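Local structure of Ent-copalyl diphosphate synthase (Streptomyces platensis, 5BP8) at residues A[22-27]-A[244-249]; A[35-39]-A[77-81]; A[190-194]-A[217-223]; A[253-257]-A[497-501]. The protein is a bacterial terpene cyclase, a largely helical protein with a region related to the squalene-hopene cyclases. The contacts are given in a common frame with arbitrary orientation. Numbering follows the deposited sequence.

Contact 1: residues A[22-27]-A[244-249]; sequences DPWGLV and DVQARF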
# COMPACT_ATOMS: atom_id res chain seq x y z
N ASP A 22 6.44 -14.49 -10.77
CA ASP A 22 5.89 -14.21 -9.44
C ASP A 22 4.37 -13.93 -9.51
O ASP A 22 3.93 -12.80 -9.72
CB ASP A 22 6.64 -13.05 -8.80
CG ASP A 22 6.12 -12.71 -7.39
OD1 ASP A 22 5.36 -13.52 -6.82
OD2 ASP A 22 6.51 -11.63 -6.87
N PRO A 23 3.57 -14.98 -9.35
CA PRO A 23 2.12 -14.81 -9.43
C PRO A 23 1.51 -14.12 -8.20
O PRO A 23 0.30 -13.84 -8.18
CB PRO A 23 1.61 -16.24 -9.56
CG PRO A 23 2.59 -17.04 -8.77
CD PRO A 23 3.93 -16.38 -9.03
N TRP A 24 2.32 -13.85 -7.19
CA TRP A 24 1.84 -13.14 -6.00
C TRP A 24 2.06 -11.62 -6.10
O TRP A 24 1.31 -10.85 -5.53
CB TRP A 24 2.59 -13.61 -4.77
CG TRP A 24 2.39 -15.06 -4.39
CD1 TRP A 24 2.98 -16.17 -4.97
CD2 TRP A 24 1.55 -15.55 -3.35
NE1 TRP A 24 2.56 -17.32 -4.31
CE2 TRP A 24 1.69 -16.96 -3.31
CE3 TRP A 24 0.73 -14.93 -2.41
CZ2 TRP A 24 1.01 -17.74 -2.38
CZ3 TRP A 24 0.08 -15.69 -1.50
CH2 TRP A 24 0.22 -17.09 -1.47
N GLY A 25 3.14 -11.21 -6.75
CA GLY A 25 3.66 -9.87 -6.60
C GLY A 25 4.45 -9.81 -5.30
O GLY A 25 4.28 -10.68 -4.43
N LEU A 26 5.32 -8.82 -5.18
CA LEU A 26 6.20 -8.73 -4.01
C LEU A 26 5.86 -7.51 -3.15
O LEU A 26 5.97 -6.34 -3.59
CB LEU A 26 7.68 -8.71 -4.40
CG LEU A 26 8.70 -8.53 -3.28
CD1 LEU A 26 8.57 -9.62 -2.22
CD2 LEU A 26 10.12 -8.53 -3.87
N VAL A 27 5.41 -7.80 -1.93
CA VAL A 27 5.18 -6.80 -0.89
C VAL A 27 6.02 -7.20 0.30
O VAL A 27 5.88 -8.35 0.78
CB VAL A 27 3.69 -6.65 -0.49
CG1 VAL A 27 3.55 -5.62 0.65
CG2 VAL A 27 2.83 -6.19 -1.67
N ASP A 244 2.19 -20.41 3.10
CA ASP A 244 2.98 -19.94 1.95
C ASP A 244 3.52 -18.54 2.17
O ASP A 244 4.68 -18.24 1.87
CB ASP A 244 2.15 -19.96 0.67
CG ASP A 244 1.93 -21.36 0.12
OD1 ASP A 244 2.68 -22.30 0.49
OD2 ASP A 244 0.98 -21.51 -0.68
N VAL A 245 2.66 -17.66 2.67
CA VAL A 245 3.05 -16.26 2.82
C VAL A 245 4.18 -16.13 3.84
O VAL A 245 5.21 -15.49 3.56
CB VAL A 245 1.84 -15.39 3.20
CG1 VAL A 245 2.27 -13.98 3.57
CG2 VAL A 245 0.83 -15.36 2.07
N GLN A 246 4.04 -16.76 5.00
CA GLN A 246 5.05 -16.63 6.04
C GLN A 246 6.38 -17.26 5.59
O GLN A 246 7.48 -16.71 5.86
CB GLN A 246 4.55 -17.16 7.40
CG GLN A 246 4.47 -18.66 7.57
CD GLN A 246 5.83 -19.30 7.83
OE1 GLN A 246 6.71 -18.71 8.45
NE2 GLN A 246 5.99 -20.53 7.37
N ALA A 247 6.28 -18.39 4.87
CA ALA A 247 7.45 -19.11 4.40
C ALA A 247 8.27 -18.27 3.44
O ALA A 247 9.51 -18.30 3.47
CB ALA A 247 7.04 -20.42 3.74
N ARG A 248 7.59 -17.46 2.64
CA ARG A 248 8.25 -16.66 1.66
C ARG A 248 9.26 -15.72 2.32
O ARG A 248 10.32 -15.46 1.76
CB ARG A 248 7.23 -15.86 0.86
CG ARG A 248 7.86 -15.05 -0.26
CD ARG A 248 6.81 -14.45 -1.16
NE ARG A 248 7.43 -13.81 -2.32
CZ ARG A 248 6.79 -13.01 -3.15
NH1 ARG A 248 5.50 -12.70 -2.95
NH2 ARG A 248 7.43 -12.49 -4.18
N PHE A 249 8.95 -15.25 3.52
CA PHE A 249 9.80 -14.27 4.21
C PHE A 249 10.47 -14.77 5.46
O PHE A 249 11.11 -13.99 6.17
CB PHE A 249 8.97 -13.02 4.54
CG PHE A 249 8.33 -12.42 3.33
CD1 PHE A 249 9.11 -11.72 2.42
CD2 PHE A 249 6.99 -12.66 3.04
CE1 PHE A 249 8.55 -11.17 1.28
CE2 PHE A 249 6.42 -12.12 1.90
CZ PHE A 249 7.21 -11.38 1.02
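Arg248 reaches from helix 237-249 to the loop 22-27 with its side chain fully extended. Its guanidinium makes two edge-on polar contacts. NH1 donates to Gly25 O at 2.8 Å, and NH2 forms a salt bridge with Asp22 OD2 at 3.0 Å. Asp22 also shapes the loop: its OD1 accepts from Trp24 N at 3.1 Å, closing an Asx turn. Gly25 has a positive phi, and a CB there would be jammed against the carbonyl oxygen of Trp24. The bend leaves Gly25 O aimed at the arginine.

Around this polar centre the packing is mostly apolar. Leu26 CD1 lies over one face of the guanidinium, 3.7 Å from Arg248 NH2. The same methyl is 3.8 Å from Phe249 CE1, at the edge of the phenyl ring. The Trp24 indole rests on the preceding turn of the helix, with CZ3 3.7 Å from Val245 CG2 and CZ2 3.9 Å from Asp244 CB. Next along the chain, Val27 O comes within 3.3 Å of Phe249 CZ.

The loop joins helix 7-20 to helix 31-40. Its backbone is also held at Trp24 by Ile259 and at Leu26 N by Glu263 of helix 260-274. Leu26 packs on Val504 and Thr505 of helix 504-518, so the loop is wedged between several helices.

Contact 2: residues A[35-39]-A[77-81]; sequences ARLVS and SAVEA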
# COMPACT_ATOMS: atom_id res chain seq x y z
N ALA A 35 2.39 -8.83 13.62
CA ALA A 35 1.83 -8.82 14.96
C ALA A 35 0.43 -9.47 15.02
O ALA A 35 0.13 -10.25 15.94
CB ALA A 35 1.79 -7.41 15.51
N ARG A 36 -0.42 -9.18 14.03
CA ARG A 36 -1.73 -9.82 13.98
C ARG A 36 -1.59 -11.36 13.98
O ARG A 36 -2.38 -12.04 14.67
CB ARG A 36 -2.59 -9.36 12.81
CG ARG A 36 -3.11 -7.91 12.89
CD ARG A 36 -3.98 -7.60 14.12
NE ARG A 36 -3.12 -7.36 15.27
CZ ARG A 36 -3.34 -7.80 16.50
NH1 ARG A 36 -2.40 -7.59 17.43
NH2 ARG A 36 -4.47 -8.42 16.83
N LEU A 37 -0.63 -11.92 13.23
CA LEU A 37 -0.47 -13.36 13.22
C LEU A 37 0.01 -13.91 14.54
O LEU A 37 -0.39 -15.03 14.94
CB LEU A 37 0.41 -13.82 12.06
CG LEU A 37 -0.16 -13.60 10.65
CD1 LEU A 37 0.71 -14.28 9.61
CD2 LEU A 37 -1.60 -14.07 10.55
N VAL A 38 0.90 -13.17 15.22
CA VAL A 38 1.33 -13.54 16.56
C VAL A 38 0.12 -13.62 17.48
O VAL A 38 -0.01 -14.56 18.30
CB VAL A 38 2.37 -12.54 17.13
CG1 VAL A 38 2.58 -12.76 18.61
CG2 VAL A 38 3.69 -12.68 16.39
N SER A 39 -0.76 -12.64 17.38
CA SER A 39 -1.92 -12.60 18.28
C SER A 39 -2.97 -13.65 17.93
O SER A 39 -3.52 -14.33 18.82
CB SER A 39 -2.55 -11.21 18.23
OG SER A 39 -3.49 -11.07 19.27
N SER A 77 -0.87 -2.75 17.17
CA SER A 77 -0.86 -4.16 16.79
C SER A 77 0.22 -4.95 17.54
O SER A 77 -0.04 -6.03 18.04
CB SER A 77 -0.64 -4.30 15.29
OG SER A 77 -0.88 -5.63 14.88
N ALA A 78 1.42 -4.39 17.62
CA ALA A 78 2.54 -5.05 18.31
C ALA A 78 2.29 -5.21 19.80
O ALA A 78 2.49 -6.32 20.38
CB ALA A 78 3.83 -4.28 18.07
N VAL A 79 1.84 -4.14 20.44
CA VAL A 79 1.56 -4.19 21.87
C VAL A 79 0.46 -5.21 22.19
O VAL A 79 0.61 -6.06 23.12
CB VAL A 79 1.23 -2.79 22.43
CG1 VAL A 79 0.65 -2.86 23.83
CG2 VAL A 79 2.47 -1.90 22.38
N GLU A 80 -0.62 -5.18 21.41
CA GLU A 80 -1.69 -6.15 21.63
C GLU A 80 -1.17 -7.59 21.47
O GLU A 80 -1.49 -8.47 22.31
CB GLU A 80 -2.87 -5.89 20.70
CG GLU A 80 -4.16 -6.60 21.14
CD GLU A 80 -4.21 -8.07 20.77
OE1 GLU A 80 -3.57 -8.49 19.77
OE2 GLU A 80 -4.90 -8.83 21.51
N ALA A 81 -0.36 -7.83 20.43
CA ALA A 81 0.19 -9.16 20.18
C ALA A 81 1.08 -9.60 21.32
O ALA A 81 1.01 -10.78 21.77
CB ALA A 81 0.95 -9.19 18.88
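Helices 31-40 and 72-86 pack side by side and nearly parallel. Their short segments cross at 18° with axes 8.2 Å apart. Such parallel neighbours, with helix 47-57 lying between them in the sequence, are consistent with the alpha/alpha-barrel architecture of class II terpene cyclases, the squalene-hopene cyclase type.

The apolar packing is a knob into a hole. Ala81 CB sits among Ala35, Arg36, Val38 and Ser39. It lies 3.9 Å from both Ala35 CB and Val38 CG1, and 3.2 Å from Ala35 O. The small residues let the backbones come close, with Ser39 CA and Ala81 CA 4.5 Å apart.

The charged interaction is a buried salt bridge. Arg36 starts out away from the partner helix but folds back over it. Arg36 NH1 and NH2 both bond Glu80 OE1, at 2.8 and 3.1 Å. The other carboxylate oxygen, Glu80 OE2, pairs with Arg198.

Further hydrogen bonds complete the set. Arg36 NH1 donates to Ser77 O at 2.9 Å, and Ser39 OG donates to Glu80 OE1 at 2.6 Å. Arg36 NE donates almost straight to Ser77 OG, at 2.9 Å and 174°.

Contact 3: residues A[190-194]-A[217-223]; sequences WHTLE and VGCSPAA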
# COMPACT_ATOMS: atom_id res chain seq x y z
N TRP A 190 -13.55 -6.77 3.86
CA TRP A 190 -13.04 -8.11 4.16
C TRP A 190 -11.56 -8.08 4.52
O TRP A 190 -11.10 -8.87 5.34
CB TRP A 190 -13.24 -9.06 2.98
CG TRP A 190 -14.70 -9.35 2.67
CD1 TRP A 190 -15.80 -8.91 3.36
CD2 TRP A 190 -15.20 -10.15 1.58
NE1 TRP A 190 -16.96 -9.38 2.75
CE2 TRP A 190 -16.61 -10.14 1.67
CE3 TRP A 190 -14.59 -10.81 0.52
CZ2 TRP A 190 -17.42 -10.82 0.76
CZ3 TRP A 190 -15.39 -11.48 -0.39
CH2 TRP A 190 -16.80 -11.48 -0.27
N HIS A 191 -10.82 -7.19 3.87
CA HIS A 191 -9.40 -6.99 4.14
C HIS A 191 -9.13 -6.63 5.61
O HIS A 191 -7.99 -6.84 6.09
CB HIS A 191 -8.88 -5.87 3.24
CG HIS A 191 -7.39 -5.74 3.25
ND1 HIS A 191 -6.58 -6.66 2.63
CD2 HIS A 191 -6.57 -4.83 3.81
CE1 HIS A 191 -5.32 -6.32 2.81
NE2 HIS A 191 -5.28 -5.21 3.53
N THR A 192 -10.15 -6.12 6.32
CA THR A 192 -10.01 -5.67 7.70
C THR A 192 -10.88 -6.49 8.68
O THR A 192 -11.20 -6.06 9.81
CB THR A 192 -10.22 -4.14 7.82
OG1 THR A 192 -9.87 -3.69 9.14
CG2 THR A 192 -11.55 -3.73 7.52
N LEU A 193 -11.19 -7.72 8.28
CA LEU A 193 -12.06 -8.57 9.08
C LEU A 193 -11.59 -8.69 10.54
O LEU A 193 -12.41 -8.73 11.45
CB LEU A 193 -12.19 -9.96 8.46
CG LEU A 193 -12.98 -11.03 9.23
CD1 LEU A 193 -14.43 -10.62 9.41
CD2 LEU A 193 -12.90 -12.38 8.50
N GLU A 194 -10.28 -8.75 10.74
CA GLU A 194 -9.71 -9.00 12.10
C GLU A 194 -10.02 -7.89 13.08
O GLU A 194 -9.92 -8.07 14.29
CB GLU A 194 -8.19 -9.26 12.02
CG GLU A 194 -7.29 -8.02 11.95
CD GLU A 194 -7.19 -7.38 10.57
OE1 GLU A 194 -7.92 -7.82 9.62
OE2 GLU A 194 -6.36 -6.45 10.43
N VAL A 217 -8.60 -14.22 2.59
CA VAL A 217 -9.76 -13.37 2.81
C VAL A 217 -9.32 -11.92 2.61
O VAL A 217 -8.45 -11.42 3.34
CB VAL A 217 -10.32 -13.55 4.22
CG1 VAL A 217 -11.45 -12.54 4.51
CG2 VAL A 217 -10.81 -14.98 4.39
N GLY A 218 -9.89 -11.28 1.59
CA GLY A 218 -9.48 -9.94 1.25
C GLY A 218 -7.99 -9.77 1.02
O GLY A 218 -7.46 -8.70 1.29
N CYS A 219 -7.28 -10.80 0.52
CA CYS A 219 -5.82 -10.73 0.36
C CYS A 219 -5.06 -10.20 1.60
O CYS A 219 -4.04 -9.50 1.45
CB CYS A 219 -5.44 -9.89 -0.88
SG CYS A 219 -6.01 -10.62 -2.45
N SER A 220 -5.55 -10.57 2.80
CA SER A 220 -4.96 -10.17 4.06
C SER A 220 -4.60 -11.39 4.88
O SER A 220 -5.50 -12.17 5.23
CB SER A 220 -5.97 -9.39 4.90
OG SER A 220 -5.48 -9.22 6.23
N PRO A 221 -3.34 -11.52 5.27
CA PRO A 221 -3.06 -12.63 6.20
C PRO A 221 -3.82 -12.51 7.52
O PRO A 221 -4.34 -13.51 8.04
CB PRO A 221 -1.54 -12.52 6.41
CG PRO A 221 -1.06 -11.92 5.16
CD PRO A 221 -2.10 -10.89 4.79
N ALA A 222 -3.89 -11.31 8.10
CA ALA A 222 -4.61 -11.11 9.36
C ALA A 222 -6.11 -11.48 9.24
O ALA A 222 -6.65 -12.15 10.10
CB ALA A 222 -4.47 -9.66 9.84
N ALA A 223 -6.76 -11.00 8.18
CA ALA A 223 -8.20 -11.27 8.00
C ALA A 223 -8.42 -12.77 7.84
O ALA A 223 -9.42 -13.32 8.33
CB ALA A 223 -8.73 -10.51 6.79
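A tight turn at Val217 to Ser220 fits against the backbone bend of residues 190-194. Gly218, with no side chain, allows this close approach. Gly218 CA is 4.1 Å from His191 CA, and a CB would clash with His191 N and Trp190 C. Gly218 and Cys219 both have positive phi, and Ser220 N donates to Val217 O at 3.1 Å to close the turn.

Ala223, further along the same segment, is the main bump. Ala223 CB enters the bend, 3.2 Å from Trp190 O and 3.9 Å from Leu193 CB. Val217 CG1 fills the space next to it, 4.2 Å from both Trp190 CB and Leu193 CD2. The Trp190 indole leads away from this hollow, and its NE1 bonds Leu185 O. Glu194 folds over the start of helix 221-228, with CD 3.6 Å from Ala222 CB. Its OE2 is held by Tyr32 and Lys498.

Ser220 is the N-cap of that helix, its OG accepting from Ala223 N at 2.9 Å. OG also lies over one face of the His191 ring. At the ring edge, His191 ND1 donates to Gly218 O at 2.6 Å and 177°, a short, straight bond. His191 NE2 is bonded to Asp497 OD2. With a carbonyl at one nitrogen and a carboxylate at the other, the ring is consistent with a positively charged imidazolium in a buried setting.

Contact 4: residues A[253-257]-A[497-501]; sequences VPSIT and DKDIY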
# COMPACT_ATOMS: atom_id res chain seq x y z
N VAL A 253 5.22 -11.18 7.67
CA VAL A 253 4.28 -11.16 6.55
C VAL A 253 3.92 -9.71 6.19
O VAL A 253 3.96 -8.82 7.06
CB VAL A 253 3.02 -11.95 6.89
CG1 VAL A 253 3.35 -13.44 7.09
CG2 VAL A 253 2.34 -11.41 8.14
N PRO A 254 3.58 -9.48 4.91
CA PRO A 254 3.02 -8.21 4.48
C PRO A 254 1.54 -8.12 4.88
O PRO A 254 0.92 -9.13 5.25
CB PRO A 254 3.12 -8.31 2.97
CG PRO A 254 2.89 -9.77 2.70
CD PRO A 254 3.67 -10.44 3.79
N SER A 255 0.95 -6.94 4.76
CA SER A 255 -0.47 -6.73 5.10
C SER A 255 -1.42 -6.98 3.91
O SER A 255 -2.64 -7.05 4.08
CB SER A 255 -0.66 -5.32 5.65
OG SER A 255 -0.51 -4.32 4.64
N ILE A 256 -0.85 -7.06 2.71
CA ILE A 256 -1.60 -7.29 1.49
C ILE A 256 -0.78 -8.19 0.58
O ILE A 256 0.39 -7.90 0.31
CB ILE A 256 -2.02 -5.96 0.80
CG1 ILE A 256 -2.87 -6.24 -0.44
CG2 ILE A 256 -0.83 -5.09 0.49
CD1 ILE A 256 -3.53 -5.00 -1.01
N THR A 257 -1.37 -9.33 0.23
CA THR A 257 -0.76 -10.28 -0.71
C THR A 257 -1.82 -11.27 -1.15
O THR A 257 -2.60 -11.72 -0.33
CB THR A 257 0.47 -10.98 -0.12
OG1 THR A 257 1.12 -11.76 -1.14
CG2 THR A 257 0.10 -11.85 1.09
N ASP A 497 -1.87 0.99 3.72
CA ASP A 497 -2.83 -0.09 3.95
C ASP A 497 -3.16 -0.13 5.44
O ASP A 497 -3.70 0.84 5.98
CB ASP A 497 -2.37 -1.43 3.34
CG ASP A 497 -3.41 -2.52 3.49
OD1 ASP A 497 -4.61 -2.19 3.40
OD2 ASP A 497 -3.07 -3.67 3.82
N LYS A 498 -2.87 -1.21 6.15
CA LYS A 498 -3.09 -1.23 7.57
C LYS A 498 -2.09 -0.29 8.23
O LYS A 498 -2.47 0.60 8.99
CB LYS A 498 -2.91 -2.68 8.13
CG LYS A 498 -3.95 -3.67 7.64
CD LYS A 498 -5.30 -3.47 8.30
CE LYS A 498 -6.38 -4.30 7.63
NZ LYS A 498 -6.12 -5.75 7.80
N ASP A 499 -0.81 -0.54 7.97
CA ASP A 499 0.25 0.43 8.24
C ASP A 499 0.63 0.96 6.85
O ASP A 499 -0.27 1.39 6.12
CB ASP A 499 1.43 -0.03 9.17
CG ASP A 499 2.07 -1.43 8.84
OD1 ASP A 499 1.92 -1.98 7.72
OD2 ASP A 499 2.79 -1.98 9.76
N ILE A 500 1.90 0.98 6.50
CA ILE A 500 2.35 1.39 5.16
C ILE A 500 3.29 0.30 4.62
O ILE A 500 4.10 -0.27 5.36
CB ILE A 500 3.02 2.78 5.10
CG1 ILE A 500 4.02 3.03 6.25
CG2 ILE A 500 1.94 3.85 5.13
CD1 ILE A 500 4.58 4.45 6.29
N TYR A 501 3.10 -0.04 3.34
CA TYR A 501 3.76 -1.16 2.72
C TYR A 501 4.59 -0.79 1.52
O TYR A 501 4.37 0.27 0.91
CB TYR A 501 2.74 -2.23 2.32
CG TYR A 501 1.83 -1.91 1.15
CD1 TYR A 501 0.58 -1.30 1.34
CD2 TYR A 501 2.19 -2.28 -0.15
CE1 TYR A 501 -0.23 -1.01 0.27
CE2 TYR A 501 1.36 -2.01 -1.22
CZ TYR A 501 0.15 -1.40 -1.01
OH TYR A 501 -0.67 -1.14 -2.10
O HOH W 1 -4.01 -7.06 6.48
O HOH W 2 0.31 -2.02 5.61
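Ser255, Ile256 and Tyr501 bury the most surface here. Ser255 is the polar centre. Its OG donates to Asp497 OD2 at 2.8 Å, and that carboxylate oxygen is also bonded by His191. Two ordered waters extend the link. One donates to Ser255 O at 2.8 Å and accepts from Lys498 NZ at 2.8 Å. The other donates to Ser255 OG at 2.6 Å and to Asp499 OD1 at 2.7 Å, and accepts a weak bond from Asp499 N at 3.0 Å. No direct backbone hydrogen bond joins the segments. The link runs through side chains and through two waters that also bind backbone atoms, Ser255 O and Asp499 N. Lys498 has its charge partner in Glu194.

Ile256 and Tyr501 form the apolar half. Ile256 CG2 stands directly over the phenol ring, 3.9 Å from its centroid and 2° off the normal, a clear CH-pi contact. On the polar side, Ile256 CB is 3.9 Å from Asp497 OD2, so the two halves adjoin.

The segment 253-257 is in the loop between helices 237-249 and 260-274. The residues 497-501 form the turn and second strand of a small antiparallel hairpin, where Tyr501 meets the ring of Trp495. Helix 31-40 borders both segments: Asp33 touches Ser255, and Tyr32 touches Lys498. Pro254 packs on Val245 and Phe249 of helix 237-249.

Overall arrangement
The centre of contact 4 lies about 6 Å from the centre of the chain, the nearest of the four, and contact 4 touches the other three. Contacts 2, 3 and 4 are buried; contact 1 is partly exposed. Contact 2 is a helix-helix pair whose centre is about 20 Å from the chain centre. The others join loops and turns to helix ends or a hairpin. Helix 237-249 carries one side of contact 1 and precedes the loop of contact 4. Contacts 3 and 4 share a polar network through His191-Asp497 and Glu194-Lys498. Arginine salt bridges mark contacts 1 and 2. Contact 3 rests on close backbone packing at Gly218 and one histidine-to-carbonyl hydrogen bond, whereas contact 4 relies partly on water.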